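Local structure of serine-tRNA ligase (Naegleria fowleri, 6BLJ) at residues 63-67 and 120-125; 235-241 and 355-359; 418-424 and 436-440. The protein probably catalyses the ATP-dependent attachment of serine to its cognate tRNA, passing through a seryl-adenylate intermediate, as in other class II seryl-tRNA synthetases. All coordinates share one frame; numbering follows the deposited sequence.

Interaction 1: 63-67 and 120-125; sequences FTGII and LSTYIT
In the antiparallel helical hairpin of the N-terminal domain, I67 on helix 38-76 packs against L120, S121 and I124 on helix 114-147. The tip methyl does most of the touching. I67 CD1 lies 3.8 Å from S121 CA and 3.8 Å from I124 CD1. The same methyl rests 3.9 Å from L120 CG. I67 CG1 is anti to the carbonyl carbon (chi1 -67°), which carries CD1 across to these three residues. I124 CD1 also reaches F63, where it is 3.9 Å from CB and approaches the ring obliquely. The axes of 63-67 and 120-125 run nearly antiparallel at 172° and come within 9.8 Å. This long two-helix arm is the hallmark of seryl-tRNA synthetases. In relatives it reaches out to the long variable arm of tRNA-Ser, and a similar role is likely here. The ring of F63 stacks on F99 and meets H59 edge-to-face. The partly exposed side of the contact is polar. One water donates to T64 O at 2.9 Å and is also hydrogen-bonded to S121 OG at 2.6 Å. It links the backbone of one helix to a side chain of the other. T64 CG2 lies 4.2 Å from S121 OG beside this bridge.

Interaction 2: 235-241 and 355-359; sequences FLAKKGY and EMIGN
Y241 and E355 approach from opposite directions and meet through the phenol oxygen. Y241 OH donates a hydrogen bond to E355 OE2 at 3.0 Å. The carboxylate oxygen is met on its anti side, with the donor 26° out of the carboxylate plane. The ring and carboxylate planes stand 72° apart, and OE2 lies at the ring edge. E355 CG is anti to the backbone N (chi1 173°), and the chain extends from there to the phenol. E355 OE2 also forms a salt bridge with K305, so this oxygen is shared by a phenol and an ammonium group.

N359 also comes at Y241 from the opposite direction. Its amide plane stands nearly perpendicular to the ring, and ND2 lies 3.0 Å from Y241 OH. ND2 is hydrogen-bonded to Q338, which helps set the amide. The other end of the amide faces K239. The two side chains slide past each other, and K239 CD passes 3.3 Å from N359 OD1. M356 CG lies 3.7 Å from Y241 OH.

F235 meets the backbone instead. Its CE2 is 3.5 Å from N359 O, which lies at the ring edge near the ring plane. Within its own segment, L236 CD2 lies over one face of the Y241 ring, 4.1 Å above its plane.

Y241 takes its place just after helix 220-238 ends. Its N bonds to L236 O, and G240 N bonds to A237 O. With G240 at positive phi, this turn is a Schellman motif, which here joins the helix to strand 242-245 of the class II catalytic domain.

Interaction 3: 418-424 and 436-440; sequences TRRLEVK and EFCHM
T418 and C438 are joined by one of two hydrogen bonds across this contact. T418 OG1 donates to C438 O at 2.6 Å, tilted from the carbonyl plane. The hydroxyl lies between the backbone N and the carbonyl carbon, which turns it to the strand. A weak hydrogen bond links it to D415 O. The second bond is between backbones. C438 N donates to V423 O at 3.1 Å, nearly straight with an N-H...O angle of 168°. Beside it, K424 and F437 form an antiparallel non-hydrogen-bonded pair, where strand 424-425 meets strand 436-447. K424 CA adds a CA-H...O contact to E436 O at 3.4 Å.

The aromatic contact is between R419 and F437, whose side chains cross at about a right angle. R419 CG lies over the ring face, 3.8 Å from the F437 centroid and 16° off the normal, a CH-pi contact. Further along, R419 NH1 comes 3.5 Å from F437 CE2. The guanidinium and ring planes are 49° apart, and F437 CD2 lies over one guanidinium face. R419 NH2 is salt-bridged to D415, which anchors the far end of the chain. V423 O and E422 CA sit at the ring edge.

The apolar part lies round M440. T418 CG2 touches M440 CG at 3.6 Å. V423 CG2 meets M440 CE at 4.0 Å, the two side chains crossing at about a right angle.

A Schellman motif ends helix 416-421, with E422 at positive phi, V423 N bonded to T418 O and E422 N weakly to R419 O. The chain turns from helix to strand while T418 and V423 both bind C438. C438 has its backbone N and O engaged by the two ends of this turn, so the helix end and the start of strand 436-447 are tied at one residue.

In the fold
The three contacts follow one another along the chain, each closing before the next opens. Interaction 1 lies in the N-terminal helical arm, its centre about 48 Å from the centre of the chain. Its centre is about 65 Å from that of interaction 2 and about 42 Å from that of interaction 3. Interactions 2 and 3 both belong to the catalytic domain. Their centres are about 23 Å apart and their nearest atoms about 7 Å apart, without touching. Strand 436-447 links them: interaction 3 uses its start, while L441, S443 and L445 pack against interaction 2. T444 and A447 of that strand line the AMP pocket. The M356 side chain is about 12 Å from AMP.

Interaction 1: 63-67 and 120-125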
ATOM      1  N   PHE A  63     -14.743  49.334 -13.559  1.00 42.21           N
ATOM      2  CA  PHE A  63     -15.585  49.547 -14.740  1.00 39.41           C
ATOM      3  C   PHE A  63     -17.054  49.663 -14.361  1.00 41.81           C
ATOM      4  O   PHE A  63     -17.815  50.396 -15.013  1.00 41.38           O
ATOM      5  CB  PHE A  63     -15.411  48.396 -15.738  1.00 39.94           C
ATOM      6  CG  PHE A  63     -14.010  48.256 -16.301  1.00 42.06           C
ATOM      7  CD1 PHE A  63     -13.036  49.219 -16.072  1.00 40.47           C
ATOM      8  CD2 PHE A  63     -13.669  47.132 -17.037  1.00 37.93           C
ATOM      9  CE1 PHE A  63     -11.761  49.076 -16.592  1.00 42.41           C
ATOM     10  CE2 PHE A  63     -12.393  46.984 -17.563  1.00 37.60           C
ATOM     11  CZ  PHE A  63     -11.439  47.957 -17.340  1.00 42.26           C
ATOM     12  N   THR A  64     -17.468  48.922 -13.333  1.00 44.59           N
ATOM     13  CA  THR A  64     -18.851  48.955 -12.869  1.00 49.64           C
ATOM     14  C   THR A  64     -19.250  50.364 -12.448  1.00 46.82           C
ATOM     15  O   THR A  64     -20.285  50.888 -12.876  1.00 46.64           O
ATOM     16  CB  THR A  64     -19.010  47.985 -11.695  1.00 45.53           C
ATOM     17  OG1 THR A  64     -18.672  46.665 -12.125  1.00 48.67           O
ATOM     18  CG2 THR A  64     -20.448  47.974 -11.218  1.00 56.05           C
ATOM     19  N   GLY A  65     -18.423  50.995 -11.608  1.00 40.68           N
ATOM     20  CA  GLY A  65     -18.719  52.336 -11.134  1.00 41.51           C
ATOM     21  C   GLY A  65     -18.663  53.369 -12.241  1.00 41.91           C
ATOM     22  O   GLY A  65     -19.464  54.307 -12.268  1.00 44.73           O
ATOM     23  N   ILE A  66     -17.705  53.226 -13.162  1.00 41.01           N
ATOM     24  CA  ILE A  66     -17.614  54.165 -14.278  1.00 46.52           C
ATOM     25  C   ILE A  66     -18.893  54.130 -15.108  1.00 41.64           C
ATOM     26  O   ILE A  66     -19.387  55.169 -15.562  1.00 43.63           O
ATOM     27  CB  ILE A  66     -16.372  53.862 -15.134  1.00 49.08           C
ATOM     28  CG1 ILE A  66     -15.099  54.052 -14.303  1.00 53.51           C
ATOM     29  CG2 ILE A  66     -16.358  54.740 -16.388  1.00 47.10           C
ATOM     30  CD1 ILE A  66     -13.838  53.716 -15.048  1.00 55.69           C
ATOM     31  N   ILE A  67     -19.476  52.943 -15.284  1.00 41.43           N
ATOM     32  CA  ILE A  67     -20.691  52.848 -16.087  1.00 43.73           C
ATOM     33  C   ILE A  67     -21.872  53.439 -15.322  1.00 41.87           C
ATOM     34  O   ILE A  67     -22.658  54.219 -15.874  1.00 43.17           O
ATOM     35  CB  ILE A  67     -20.963  51.386 -16.494  1.00 42.98           C
ATOM     36  CG1 ILE A  67     -19.894  50.867 -17.470  1.00 38.61           C
ATOM     37  CG2 ILE A  67     -22.358  51.266 -17.110  1.00 39.79           C
ATOM     38  CD1 ILE A  67     -19.988  49.357 -17.739  1.00 41.05           C
ATOM     39  N   LEU A 120     -23.636  46.253 -20.975  1.00 37.94           N
ATOM     40  CA  LEU A 120     -22.191  46.153 -20.856  1.00 37.23           C
ATOM     41  C   LEU A 120     -21.785  45.854 -19.418  1.00 36.97           C
ATOM     42  O   LEU A 120     -20.906  45.018 -19.173  1.00 36.44           O
ATOM     43  CB  LEU A 120     -21.551  47.449 -21.361  1.00 37.64           C
ATOM     44  CG  LEU A 120     -20.040  47.625 -21.209  1.00 39.84           C
ATOM     45  CD1 LEU A 120     -19.334  46.483 -21.941  1.00 37.47           C
ATOM     46  CD2 LEU A 120     -19.597  48.986 -21.749  1.00 37.32           C
ATOM     47  N   SER A 121     -22.405  46.543 -18.450  1.00 37.61           N
ATOM     48  CA  SER A 121     -22.075  46.304 -17.043  1.00 37.47           C
ATOM     49  C   SER A 121     -22.396  44.862 -16.653  1.00 37.49           C
ATOM     50  O   SER A 121     -21.615  44.207 -15.952  1.00 37.05           O
ATOM     51  CB  SER A 121     -22.817  47.298 -16.146  1.00 39.35           C
ATOM     52  OG  SER A 121     -22.423  47.167 -14.785  1.00 41.34           O
ATOM     53  N   THR A 122     -23.552  44.360 -17.093  1.00 38.16           N
ATOM     54  CA  THR A 122     -23.920  42.970 -16.835  1.00 38.52           C
ATOM     55  C   THR A 122     -22.913  42.013 -17.466  1.00 41.47           C
ATOM     56  O   THR A 122     -22.474  41.045 -16.836  1.00 38.89           O
ATOM     57  CB  THR A 122     -25.315  42.697 -17.400  1.00 41.80           C
ATOM     58  OG1 THR A 122     -26.283  43.475 -16.686  1.00 40.54           O
ATOM     59  CG2 THR A 122     -25.659  41.202 -17.289  1.00 43.53           C
ATOM     60  N   TYR A 123     -22.529  42.286 -18.711  1.00 38.08           N
ATOM     61  CA  TYR A 123     -21.538  41.466 -19.390  1.00 36.93           C
ATOM     62  C   TYR A 123     -20.221  41.445 -18.622  1.00 36.13           C
ATOM     63  O   TYR A 123     -19.654  40.374 -18.365  1.00 36.00           O
ATOM     64  CB  TYR A 123     -21.343  41.994 -20.813  1.00 36.90           C
ATOM     65  CG  TYR A 123     -20.227  41.332 -21.578  1.00 49.09           C
ATOM     66  CD1 TYR A 123     -20.405  40.096 -22.182  1.00 49.08           C
ATOM     67  CD2 TYR A 123     -19.000  41.964 -21.725  1.00 50.90           C
ATOM     68  CE1 TYR A 123     -19.377  39.493 -22.894  1.00 56.19           C
ATOM     69  CE2 TYR A 123     -17.972  41.372 -22.437  1.00 62.08           C
ATOM     70  CZ  TYR A 123     -18.166  40.136 -23.017  1.00 66.86           C
ATOM     71  OH  TYR A 123     -17.144  39.542 -23.722  1.00 78.60           O
ATOM     72  N   ILE A 124     -19.742  42.623 -18.213  1.00 36.26           N
ATOM     73  CA  ILE A 124     -18.497  42.715 -17.450  1.00 37.70           C
ATOM     74  C   ILE A 124     -18.576  41.884 -16.174  1.00 40.74           C
ATOM     75  O   ILE A 124     -17.639  41.153 -15.832  1.00 37.38           O
ATOM     76  CB  ILE A 124     -18.174  44.191 -17.143  1.00 35.11           C
ATOM     77  CG1 ILE A 124     -17.675  44.892 -18.412  1.00 35.13           C
ATOM     78  CG2 ILE A 124     -17.151  44.286 -16.007  1.00 34.72           C
ATOM     79  CD1 ILE A 124     -17.645  46.422 -18.321  1.00 35.53           C
ATOM     80  N   THR A 125     -19.702  41.968 -15.459  1.00 38.22           N
ATOM     81  CA  THR A 125     -19.855  41.192 -14.229  1.00 37.14           C
ATOM     82  C   THR A 125     -19.874  39.696 -14.523  1.00 36.34           C
ATOM     83  O   THR A 125     -19.185  38.914 -13.861  1.00 37.11           O
ATOM     84  CB  THR A 125     -21.139  41.607 -13.497  1.00 45.69           C
ATOM     85  OG1 THR A 125     -20.997  42.941 -12.991  1.00 41.48           O
ATOM     86  CG2 THR A 125     -21.426  40.648 -12.322  1.00 40.20           C
TER
HETATM   87  O   HOH W   1     -22.648  49.416 -13.573  1.00 40.71           O

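Interaction 2: 235-241 and 355-359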
ATOM      1  N   PHE A 235       4.365   8.632  37.215  1.00 31.07           N
ATOM      2  CA  PHE A 235       5.489   9.555  37.085  1.00 35.62           C
ATOM      3  C   PHE A 235       5.063  10.855  36.404  1.00 34.94           C
ATOM      4  O   PHE A 235       5.312  11.952  36.915  1.00 34.90           O
ATOM      5  CB  PHE A 235       6.582   8.829  36.293  1.00 32.62           C
ATOM      6  CG  PHE A 235       7.863   9.600  36.100  1.00 35.15           C
ATOM      7  CD1 PHE A 235       8.860   9.567  37.058  1.00 35.47           C
ATOM      8  CD2 PHE A 235       8.098  10.288  34.923  1.00 33.76           C
ATOM      9  CE1 PHE A 235      10.054  10.234  36.858  1.00 29.98           C
ATOM     10  CE2 PHE A 235       9.288  10.964  34.725  1.00 34.91           C
ATOM     11  CZ  PHE A 235      10.267  10.926  35.693  1.00 31.63           C
ATOM     12  N   LEU A 236       4.388  10.754  35.257  1.00 28.79           N
ATOM     13  CA  LEU A 236       3.992  11.970  34.554  1.00 30.43           C
ATOM     14  C   LEU A 236       2.797  12.666  35.202  1.00 33.83           C
ATOM     15  O   LEU A 236       2.726  13.903  35.179  1.00 33.79           O
ATOM     16  CB  LEU A 236       3.685  11.656  33.086  1.00 30.16           C
ATOM     17  CG  LEU A 236       4.915  11.446  32.196  1.00 28.49           C
ATOM     18  CD1 LEU A 236       4.501  11.116  30.753  1.00 25.50           C
ATOM     19  CD2 LEU A 236       5.830  12.681  32.237  1.00 29.41           C
ATOM     20  N   ALA A 237       1.851  11.908  35.771  1.00 32.92           N
ATOM     21  CA  ALA A 237       0.707  12.534  36.433  1.00 34.73           C
ATOM     22  C   ALA A 237       1.166  13.425  37.575  1.00 40.67           C
ATOM     23  O   ALA A 237       0.610  14.509  37.793  1.00 38.89           O
ATOM     24  CB  ALA A 237      -0.272  11.478  36.956  1.00 35.91           C
ATOM     25  N   LYS A 238       2.164  12.971  38.326  1.00 35.89           N
ATOM     26  CA  LYS A 238       2.712  13.776  39.403  1.00 41.58           C
ATOM     27  C   LYS A 238       3.416  15.027  38.891  1.00 43.06           C
ATOM     28  O   LYS A 238       3.540  15.998  39.641  1.00 44.37           O
ATOM     29  CB  LYS A 238       3.628  12.910  40.264  1.00 41.19           C
ATOM     30  CG  LYS A 238       2.804  11.937  41.104  1.00 59.57           C
ATOM     31  CD  LYS A 238       3.607  10.919  41.894  1.00 64.57           C
ATOM     32  CE  LYS A 238       2.640  10.013  42.656  1.00 64.45           C
ATOM     33  NZ  LYS A 238       3.289   8.873  43.351  1.00 70.06           N
ATOM     34  N   LYS A 239       3.845  15.051  37.631  1.00 43.63           N
ATOM     35  CA  LYS A 239       4.418  16.267  37.064  1.00 40.94           C
ATOM     36  C   LYS A 239       3.365  17.132  36.386  1.00 39.85           C
ATOM     37  O   LYS A 239       3.715  18.056  35.644  1.00 36.07           O
ATOM     38  CB  LYS A 239       5.535  15.934  36.072  1.00 33.62           C
ATOM     39  CG  LYS A 239       6.708  15.174  36.696  1.00 38.73           C
ATOM     40  CD  LYS A 239       7.828  14.949  35.692  1.00 37.95           C
ATOM     41  CE  LYS A 239       9.002  14.246  36.334  1.00 45.53           C
ATOM     42  NZ  LYS A 239       9.852  15.188  37.082  1.00 49.22           N
ATOM     43  N   GLY A 240       2.087  16.844  36.608  1.00 39.40           N
ATOM     44  CA  GLY A 240       1.026  17.634  36.017  1.00 40.92           C
ATOM     45  C   GLY A 240       0.631  17.235  34.614  1.00 43.49           C
ATOM     46  O   GLY A 240      -0.064  18.009  33.942  1.00 43.07           O
ATOM     47  N   TYR A 241       1.038  16.056  34.145  1.00 34.00           N
ATOM     48  CA  TYR A 241       0.631  15.582  32.826  1.00 35.55           C
ATOM     49  C   TYR A 241      -0.661  14.781  32.958  1.00 34.72           C
ATOM     50  O   TYR A 241      -0.703  13.774  33.667  1.00 35.04           O
ATOM     51  CB  TYR A 241       1.750  14.761  32.175  1.00 29.51           C
ATOM     52  CG  TYR A 241       2.912  15.612  31.685  1.00 30.12           C
ATOM     53  CD1 TYR A 241       3.731  16.300  32.589  1.00 34.59           C
ATOM     54  CD2 TYR A 241       3.208  15.706  30.328  1.00 29.91           C
ATOM     55  CE1 TYR A 241       4.802  17.086  32.148  1.00 32.02           C
ATOM     56  CE2 TYR A 241       4.279  16.479  29.873  1.00 33.79           C
ATOM     57  CZ  TYR A 241       5.074  17.167  30.790  1.00 34.85           C
ATOM     58  OH  TYR A 241       6.127  17.938  30.344  1.00 33.59           O
ATOM     59  N   GLU A 355      12.177  20.822  29.215  1.00 31.59           N
ATOM     60  CA  GLU A 355      11.480  20.155  30.311  1.00 34.02           C
ATOM     61  C   GLU A 355      11.128  18.714  29.945  1.00 32.34           C
ATOM     62  O   GLU A 355      11.288  17.802  30.766  1.00 30.90           O
ATOM     63  CB  GLU A 355      10.209  20.930  30.687  1.00 37.70           C
ATOM     64  CG  GLU A 355       9.322  20.194  31.710  1.00 45.82           C
ATOM     65  CD  GLU A 355       8.020  20.929  32.052  1.00 45.83           C
ATOM     66  OE1 GLU A 355       8.056  22.154  32.298  1.00 41.83           O
ATOM     67  OE2 GLU A 355       6.951  20.265  32.054  1.00 39.99           O
ATOM     68  N   MET A 356      10.676  18.488  28.704  1.00 27.28           N
ATOM     69  CA  MET A 356      10.206  17.162  28.301  1.00 27.56           C
ATOM     70  C   MET A 356      11.359  16.183  28.149  1.00 27.77           C
ATOM     71  O   MET A 356      11.255  15.030  28.581  1.00 26.48           O
ATOM     72  CB  MET A 356       9.402  17.265  27.000  1.00 28.28           C
ATOM     73  CG  MET A 356       8.080  18.042  27.195  1.00 26.33           C
ATOM     74  SD  MET A 356       7.312  18.568  25.648  1.00 29.82           S
ATOM     75  CE  MET A 356       6.738  16.984  25.005  1.00 22.66           C
ATOM     76  N   ILE A 357      12.457  16.597  27.505  1.00 25.99           N
ATOM     77  CA  ILE A 357      13.591  15.684  27.446  1.00 25.87           C
ATOM     78  C   ILE A 357      14.130  15.471  28.855  1.00 33.05           C
ATOM     79  O   ILE A 357      14.555  14.365  29.198  1.00 32.71           O
ATOM     80  CB  ILE A 357      14.673  16.184  26.457  1.00 31.75           C
ATOM     81  CG1 ILE A 357      15.713  15.089  26.168  1.00 33.11           C
ATOM     82  CG2 ILE A 357      15.372  17.458  26.970  1.00 27.24           C
ATOM     83  CD1 ILE A 357      15.125  13.830  25.535  1.00 29.72           C
ATOM     84  N   GLY A 358      14.045  16.500  29.716  1.00 37.85           N
ATOM     85  CA  GLY A 358      14.431  16.333  31.113  1.00 32.19           C
ATOM     86  C   GLY A 358      13.566  15.330  31.860  1.00 31.00           C
ATOM     87  O   GLY A 358      14.056  14.596  32.718  1.00 30.17           O
ATOM     88  N   ASN A 359      12.262  15.310  31.570  1.00 30.06           N
ATOM     89  CA  ASN A 359      11.382  14.301  32.155  1.00 28.18           C
ATOM     90  C   ASN A 359      11.819  12.889  31.765  1.00 29.06           C
ATOM     91  O   ASN A 359      11.844  11.985  32.603  1.00 26.68           O
ATOM     92  CB  ASN A 359       9.930  14.543  31.721  1.00 29.82           C
ATOM     93  CG  ASN A 359       9.317  15.782  32.366  1.00 33.84           C
ATOM     94  OD1 ASN A 359       9.791  16.257  33.393  1.00 31.70           O
ATOM     95  ND2 ASN A 359       8.259  16.297  31.767  1.00 29.24           N
TER

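Interaction 3: 418-424 and 436-440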
ATOM      1  N   THR A 418      -0.161  22.692  14.352  1.00 33.20           N
ATOM      2  CA  THR A 418      -1.290  23.475  14.842  1.00 30.97           C
ATOM      3  C   THR A 418      -1.901  24.312  13.727  1.00 33.27           C
ATOM      4  O   THR A 418      -3.102  24.607  13.767  1.00 36.29           O
ATOM      5  CB  THR A 418      -0.872  24.387  16.000  1.00 29.75           C
ATOM      6  OG1 THR A 418       0.163  25.264  15.561  1.00 28.55           O
ATOM      7  CG2 THR A 418      -0.374  23.575  17.198  1.00 27.14           C
ATOM      8  N   ARG A 419      -1.091  24.735  12.748  1.00 31.85           N
ATOM      9  CA  ARG A 419      -1.644  25.390  11.558  1.00 37.49           C
ATOM     10  C   ARG A 419      -2.589  24.464  10.802  1.00 34.97           C
ATOM     11  O   ARG A 419      -3.700  24.851  10.428  1.00 34.26           O
ATOM     12  CB  ARG A 419      -0.520  25.844  10.631  1.00 38.66           C
ATOM     13  CG  ARG A 419       0.091  27.168  11.014  1.00 44.03           C
ATOM     14  CD  ARG A 419       1.263  27.531  10.115  1.00 43.59           C
ATOM     15  NE  ARG A 419       2.058  28.575  10.748  1.00 48.20           N
ATOM     16  CZ  ARG A 419       1.778  29.874  10.656  1.00 47.60           C
ATOM     17  NH1 ARG A 419       0.733  30.286   9.945  1.00 42.33           N
ATOM     18  NH2 ARG A 419       2.545  30.762  11.271  1.00 46.27           N
ATOM     19  N   ARG A 420      -2.155  23.229  10.564  1.00 34.46           N
ATOM     20  CA  ARG A 420      -2.963  22.298   9.789  1.00 33.60           C
ATOM     21  C   ARG A 420      -4.204  21.857  10.555  1.00 34.96           C
ATOM     22  O   ARG A 420      -5.222  21.519   9.939  1.00 40.32           O
ATOM     23  CB  ARG A 420      -2.092  21.108   9.380  1.00 37.42           C
ATOM     24  CG  ARG A 420      -0.987  21.516   8.411  1.00 34.14           C
ATOM     25  CD  ARG A 420       0.171  20.513   8.364  1.00 37.48           C
ATOM     26  NE  ARG A 420       1.017  20.737   7.188  1.00 34.94           N
ATOM     27  CZ  ARG A 420       1.906  21.723   7.066  1.00 38.63           C
ATOM     28  NH1 ARG A 420       2.095  22.593   8.053  1.00 37.44           N
ATOM     29  NH2 ARG A 420       2.620  21.837   5.954  1.00 36.24           N
ATOM     30  N   LEU A 421      -4.145  21.870  11.886  1.00 29.89           N
ATOM     31  CA  LEU A 421      -5.252  21.485  12.748  1.00 28.48           C
ATOM     32  C   LEU A 421      -6.062  22.681  13.239  1.00 28.33           C
ATOM     33  O   LEU A 421      -7.062  22.491  13.939  1.00 37.13           O
ATOM     34  CB  LEU A 421      -4.722  20.687  13.948  1.00 34.26           C
ATOM     35  CG  LEU A 421      -4.194  19.270  13.686  1.00 33.35           C
ATOM     36  CD1 LEU A 421      -3.320  18.804  14.838  1.00 33.84           C
ATOM     37  CD2 LEU A 421      -5.372  18.334  13.512  1.00 30.73           C
ATOM     38  N   GLU A 422      -5.639  23.894  12.900  1.00 30.57           N
ATOM     39  CA  GLU A 422      -6.284  25.142  13.329  1.00 36.91           C
ATOM     40  C   GLU A 422      -6.401  25.221  14.854  1.00 38.09           C
ATOM     41  O   GLU A 422      -7.453  25.550  15.409  1.00 38.97           O
ATOM     42  CB  GLU A 422      -7.648  25.307  12.660  1.00 41.57           C
ATOM     43  CG  GLU A 422      -7.563  25.436  11.146  1.00 51.02           C
ATOM     44  CD  GLU A 422      -8.893  25.794  10.514  1.00 64.83           C
ATOM     45  OE1 GLU A 422      -9.468  26.832  10.903  1.00 74.76           O
ATOM     46  OE2 GLU A 422      -9.374  25.034   9.647  1.00 66.86           O
ATOM     47  N   VAL A 423      -5.296  24.935  15.541  1.00 35.09           N
ATOM     48  CA  VAL A 423      -5.240  25.085  16.997  1.00 31.67           C
ATOM     49  C   VAL A 423      -4.747  26.507  17.246  1.00 35.93           C
ATOM     50  O   VAL A 423      -3.540  26.782  17.267  1.00 31.75           O
ATOM     51  CB  VAL A 423      -4.354  24.033  17.656  1.00 31.59           C
ATOM     52  CG1 VAL A 423      -4.491  24.112  19.171  1.00 37.49           C
ATOM     53  CG2 VAL A 423      -4.713  22.637  17.143  1.00 31.05           C
ATOM     54  N   LYS A 424      -5.691  27.421  17.436  1.00 39.15           N
ATOM     55  CA  LYS A 424      -5.417  28.852  17.439  1.00 37.21           C
ATOM     56  C   LYS A 424      -5.050  29.366  18.828  1.00 40.14           C
ATOM     57  O   LYS A 424      -5.463  28.816  19.854  1.00 39.80           O
ATOM     58  CB  LYS A 424      -6.628  29.619  16.897  1.00 38.89           C
ATOM     59  CG  LYS A 424      -6.894  29.333  15.419  1.00 42.85           C
ATOM     60  CD  LYS A 424      -8.204  29.949  14.932  1.00 48.84           C
ATOM     61  CE  LYS A 424      -8.606  29.367  13.577  1.00 55.54           C
ATOM     62  NZ  LYS A 424      -9.637  30.182  12.879  1.00 59.96           N
ATOM     63  N   GLU A 436      -3.129  33.780  15.338  1.00 51.37           N
ATOM     64  CA  GLU A 436      -1.881  33.206  15.803  1.00 45.17           C
ATOM     65  C   GLU A 436      -2.143  31.744  16.153  1.00 41.70           C
ATOM     66  O   GLU A 436      -3.268  31.366  16.480  1.00 44.61           O
ATOM     67  CB  GLU A 436      -1.404  33.960  17.043  1.00 55.03           C
ATOM     68  CG  GLU A 436      -1.415  35.472  16.899  1.00 63.59           C
ATOM     69  CD  GLU A 436      -1.023  36.170  18.190  1.00 67.16           C
ATOM     70  OE1 GLU A 436      -1.916  36.604  18.952  1.00 68.72           O
ATOM     71  OE2 GLU A 436       0.193  36.259  18.453  1.00 69.03           O
ATOM     72  N   PHE A 437      -1.097  30.924  16.131  1.00 36.86           N
ATOM     73  CA  PHE A 437      -1.257  29.505  16.418  1.00 36.68           C
ATOM     74  C   PHE A 437      -0.444  29.082  17.634  1.00 40.36           C
ATOM     75  O   PHE A 437       0.596  29.669  17.947  1.00 40.65           O
ATOM     76  CB  PHE A 437      -0.883  28.652  15.193  1.00 37.51           C
ATOM     77  CG  PHE A 437      -1.724  28.953  13.984  1.00 42.31           C
ATOM     78  CD1 PHE A 437      -2.938  28.294  13.792  1.00 42.59           C
ATOM     79  CD2 PHE A 437      -1.331  29.904  13.059  1.00 46.05           C
ATOM     80  CE1 PHE A 437      -3.734  28.574  12.695  1.00 46.64           C
ATOM     81  CE2 PHE A 437      -2.126  30.192  11.957  1.00 47.11           C
ATOM     82  CZ  PHE A 437      -3.323  29.524  11.773  1.00 47.42           C
ATOM     83  N   CYS A 438      -0.939  28.058  18.327  1.00 33.14           N
ATOM     84  CA  CYS A 438      -0.181  27.462  19.419  1.00 35.78           C
ATOM     85  C   CYS A 438       1.007  26.674  18.870  1.00 34.81           C
ATOM     86  O   CYS A 438       1.137  26.454  17.663  1.00 31.12           O
ATOM     87  CB  CYS A 438      -1.067  26.542  20.258  1.00 32.02           C
ATOM     88  SG  CYS A 438      -2.441  27.394  21.087  1.00 38.77           S
ATOM     89  N   HIS A 439       1.875  26.237  19.781  1.00 32.35           N
ATOM     90  CA  HIS A 439       2.934  25.290  19.463  1.00 36.16           C
ATOM     91  C   HIS A 439       2.597  23.932  20.059  1.00 37.50           C
ATOM     92  O   HIS A 439       1.938  23.850  21.101  1.00 33.59           O
ATOM     93  CB  HIS A 439       4.296  25.734  20.007  1.00 32.31           C
ATOM     94  CG  HIS A 439       4.848  26.955  19.341  1.00 31.49           C
ATOM     95  ND1 HIS A 439       6.153  27.365  19.508  1.00 29.03           N
ATOM     96  CD2 HIS A 439       4.273  27.855  18.509  1.00 30.05           C
ATOM     97  CE1 HIS A 439       6.353  28.477  18.817  1.00 29.94           C
ATOM     98  NE2 HIS A 439       5.227  28.793  18.201  1.00 31.02           N
ATOM     99  N   MET A 440       3.088  22.868  19.407  1.00 25.53           N
ATOM    100  CA  MET A 440       2.909  21.507  19.883  1.00 30.62           C
ATOM    101  C   MET A 440       4.245  20.778  19.918  1.00 30.71           C
ATOM    102  O   MET A 440       5.066  20.906  19.000  1.00 28.23           O
ATOM    103  CB  MET A 440       1.929  20.716  18.997  1.00 30.98           C
ATOM    104  CG  MET A 440       0.462  20.862  19.352  1.00 35.86           C
ATOM    105  SD  MET A 440      -0.562  19.963  18.152  1.00 38.26           S
ATOM    106  CE  MET A 440      -2.141  20.115  18.979  1.00 36.68           C
TER